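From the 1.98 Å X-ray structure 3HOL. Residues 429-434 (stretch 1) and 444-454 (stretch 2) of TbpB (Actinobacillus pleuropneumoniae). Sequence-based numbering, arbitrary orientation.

Stretch 1 (429-434) PVFTVD
Stretch 2 444-454: GKAKTSDAGFA

Two antiparallel strands pair through Thr432 to Asp434 and Lys445 to Lys447. Their axes come within 4.8 Å, and their N-to-C directions differ by 164°. Backbone phi/psi values are extended, from -118/158 at Thr432 to -142/115 at Asp434, and -137/143, -111/148 and -153/165 at Lys445, Ala446 and Lys447.

The register is set by two hydrogen-bonded pairs. Thr432 N donates to Lys447 O at 3.0 Å, and Lys447 N returns to Thr432 O at 3.1 Å. Asp434 N donates to Lys445 O at 3.1 Å, and Lys445 N to Asp434 O at 3.2 Å. Between them lies the non-hydrogen-bonded pair Val433 and Ala446, with CA atoms 4.5 Å apart. CA-H...O contacts supplement the ladder: Ala446 CA lies 3.3 Å from Thr432 O, and Val433 CA 3.4 Å from Lys445 O.

Side chains alternate. Val433 and Ala446 share the buried face. Val433 is t (chi1 170°), which leaves its CG2 4.3 Å from Ala446 CB. Thr432, Asp434, Lys445 and Lys447 share the other face. Thr432 is p (59°), which leaves OG1 3.6 Å from CG of Lys447, so the start of the Lys447 chain packs against it. Lys447 starts p, t (60°, 179°), then has chi3 at -97°, between wells, and chi4 t. Asp434 is t (165°), with chi2 87°. Lys445 is m, m, t, t, and its end leads away from stretch 1. Gly444 has phi/psi 177/-143; an ideal CB there would clash with Asp434 O at 2.4 Å.

Near Phe431 the contact becomes aromatic. Phe431 is m (chi1 -72°, chi2 -81°), and Phe453 is p (71°, 96°). Phe453 points its CA-to-CB bond toward stretch 1. Its ring edge faces the Phe431 ring in an offset edge-to-face pair, with centroids 5.9 Å apart and planes at 80°. Val430, m (-67°), covers a face of Phe453: its CB is 3.8 Å from the ring centroid and 20° off the normal. Phe453 thus meets two apolar partners: Val430 CB over one face of its ring, and Phe431, whose CE2 lies 4.1 Å from Phe453 CE2. Phe431 CE1 also meets Thr448 CG2 at 3.9 Å.

Beyond the ladder, Val430 (-78/-30) leaves the extended conformation. Its O accepts a hydrogen bond from water 1 at 2.8 Å, and the water accepts from Ser449 N at 3.0 Å, bridging the backbones. Thr448 is p (59°); its OG1 donates to Ser449 O at 2.9 Å. Ser449, p (65°), receives a weak hydrogen bond at OG from Gly452 N, 3.1 Å. Gly452 has phi 70°, a value that favours glycine. The chain then returns to extended geometry at Phe453 (-141/157).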

# COMPACT_ATOMS: atom_id res chain seq x y z
N PRO A 429 27.06 10.75 -22.09
CA PRO A 429 25.99 9.88 -21.59
C PRO A 429 25.22 9.28 -22.74
O PRO A 429 25.11 9.88 -23.80
CB PRO A 429 25.10 10.84 -20.80
CG PRO A 429 25.34 12.20 -21.43
CD PRO A 429 26.80 12.17 -21.78
N VAL A 430 24.66 8.10 -22.52
CA VAL A 430 23.83 7.48 -23.52
C VAL A 430 22.43 8.10 -23.58
O VAL A 430 21.80 8.12 -24.66
CB VAL A 430 23.76 5.98 -23.31
CG1 VAL A 430 25.13 5.37 -23.55
CG2 VAL A 430 23.31 5.67 -21.90
N PHE A 431 21.92 8.60 -22.44
CA PHE A 431 20.64 9.31 -22.44
C PHE A 431 20.79 10.63 -21.73
O PHE A 431 21.51 10.72 -20.75
CB PHE A 431 19.54 8.51 -21.72
CG PHE A 431 19.05 7.30 -22.47
CD1 PHE A 431 18.12 7.43 -23.50
CD2 PHE A 431 19.50 6.02 -22.12
CE1 PHE A 431 17.66 6.28 -24.20
CE2 PHE A 431 19.07 4.88 -22.79
CZ PHE A 431 18.14 5.01 -23.85
N THR A 432 20.07 11.63 -22.20
CA THR A 432 19.86 12.86 -21.45
C THR A 432 18.37 13.01 -21.16
O THR A 432 17.53 12.43 -21.86
CB THR A 432 20.43 14.12 -22.18
OG1 THR A 432 19.78 14.26 -23.45
CG2 THR A 432 21.92 13.99 -22.40
N VAL A 433 18.06 13.79 -20.13
CA VAL A 433 16.72 14.07 -19.70
C VAL A 433 16.50 15.59 -19.56
O VAL A 433 17.37 16.31 -19.01
CB VAL A 433 16.42 13.39 -18.32
CG1 VAL A 433 15.07 13.88 -17.69
CG2 VAL A 433 16.47 11.87 -18.46
N ASP A 434 15.33 16.07 -19.98
CA ASP A 434 14.96 17.47 -19.79
C ASP A 434 13.47 17.62 -19.44
O ASP A 434 12.61 17.31 -20.26
CB ASP A 434 15.29 18.29 -21.03
CG ASP A 434 14.60 19.64 -21.04
OD1 ASP A 434 15.16 20.60 -20.47
OD2 ASP A 434 13.50 19.74 -21.61
N GLY A 444 9.03 14.97 -18.21
CA GLY A 444 9.73 15.53 -19.33
C GLY A 444 10.03 14.42 -20.30
O GLY A 444 9.22 13.52 -20.46
N LYS A 445 11.20 14.50 -20.92
CA LYS A 445 11.54 13.67 -22.08
C LYS A 445 12.96 13.13 -21.96
O LYS A 445 13.87 13.84 -21.49
CB LYS A 445 11.47 14.51 -23.37
CG LYS A 445 10.12 15.07 -23.72
CD LYS A 445 9.15 13.94 -24.10
CE LYS A 445 7.79 14.51 -24.52
NZ LYS A 445 6.79 13.47 -24.25
N ALA A 446 13.15 11.90 -22.42
CA ALA A 446 14.48 11.33 -22.55
C ALA A 446 14.83 11.17 -24.03
O ALA A 446 13.93 10.92 -24.86
CB ALA A 446 14.55 10.01 -21.87
N LYS A 447 16.11 11.32 -24.36
CA LYS A 447 16.59 11.11 -25.73
C LYS A 447 18.05 10.68 -25.73
O LYS A 447 18.77 10.81 -24.72
CB LYS A 447 16.46 12.41 -26.54
CG LYS A 447 17.27 13.55 -25.94
CD LYS A 447 17.17 14.82 -26.74
CE LYS A 447 18.39 14.92 -27.65
NZ LYS A 447 18.41 16.23 -28.32
N THR A 448 18.49 10.17 -26.88
CA THR A 448 19.91 9.93 -27.09
C THR A 448 20.47 11.14 -27.80
O THR A 448 19.71 12.05 -28.22
CB THR A 448 20.16 8.71 -28.01
OG1 THR A 448 19.53 8.94 -29.27
CG2 THR A 448 19.56 7.44 -27.41
N SER A 449 21.79 11.18 -27.93
CA SER A 449 22.46 12.13 -28.82
C SER A 449 21.91 11.99 -30.27
O SER A 449 21.11 11.04 -30.58
CB SER A 449 23.96 11.86 -28.80
OG SER A 449 24.25 10.57 -29.35
N ASP A 450 22.32 12.91 -31.15
CA ASP A 450 21.89 12.77 -32.55
C ASP A 450 22.37 11.44 -33.16
O ASP A 450 21.60 10.75 -33.80
CB ASP A 450 22.25 13.98 -33.41
CG ASP A 450 21.35 14.12 -34.67
OD1 ASP A 450 20.58 15.11 -34.78
OD2 ASP A 450 21.38 13.23 -35.56
N ALA A 451 23.64 11.07 -32.95
CA ALA A 451 24.15 9.80 -33.49
C ALA A 451 23.72 8.54 -32.73
O ALA A 451 23.94 7.42 -33.22
CB ALA A 451 25.68 9.83 -33.59
N GLY A 452 23.16 8.69 -31.52
CA GLY A 452 22.72 7.52 -30.74
C GLY A 452 23.94 6.76 -30.23
O GLY A 452 25.05 7.30 -30.21
N PHE A 453 23.74 5.51 -29.81
CA PHE A 453 24.84 4.70 -29.30
C PHE A 453 24.75 3.26 -29.75
O PHE A 453 23.65 2.78 -30.10
CB PHE A 453 25.00 4.83 -27.77
CG PHE A 453 23.92 4.17 -26.95
CD1 PHE A 453 24.11 2.88 -26.43
CD2 PHE A 453 22.76 4.85 -26.61
CE1 PHE A 453 23.13 2.26 -25.63
CE2 PHE A 453 21.77 4.24 -25.80
CZ PHE A 453 21.95 2.95 -25.32
N ALA A 454 25.90 2.59 -29.73
CA ALA A 454 26.03 1.21 -30.22
C ALA A 454 25.69 0.22 -29.12
O ALA A 454 26.20 0.35 -28.02
CB ALA A 454 27.43 0.94 -30.81
O HOH W 1 23.21 8.66 -27.01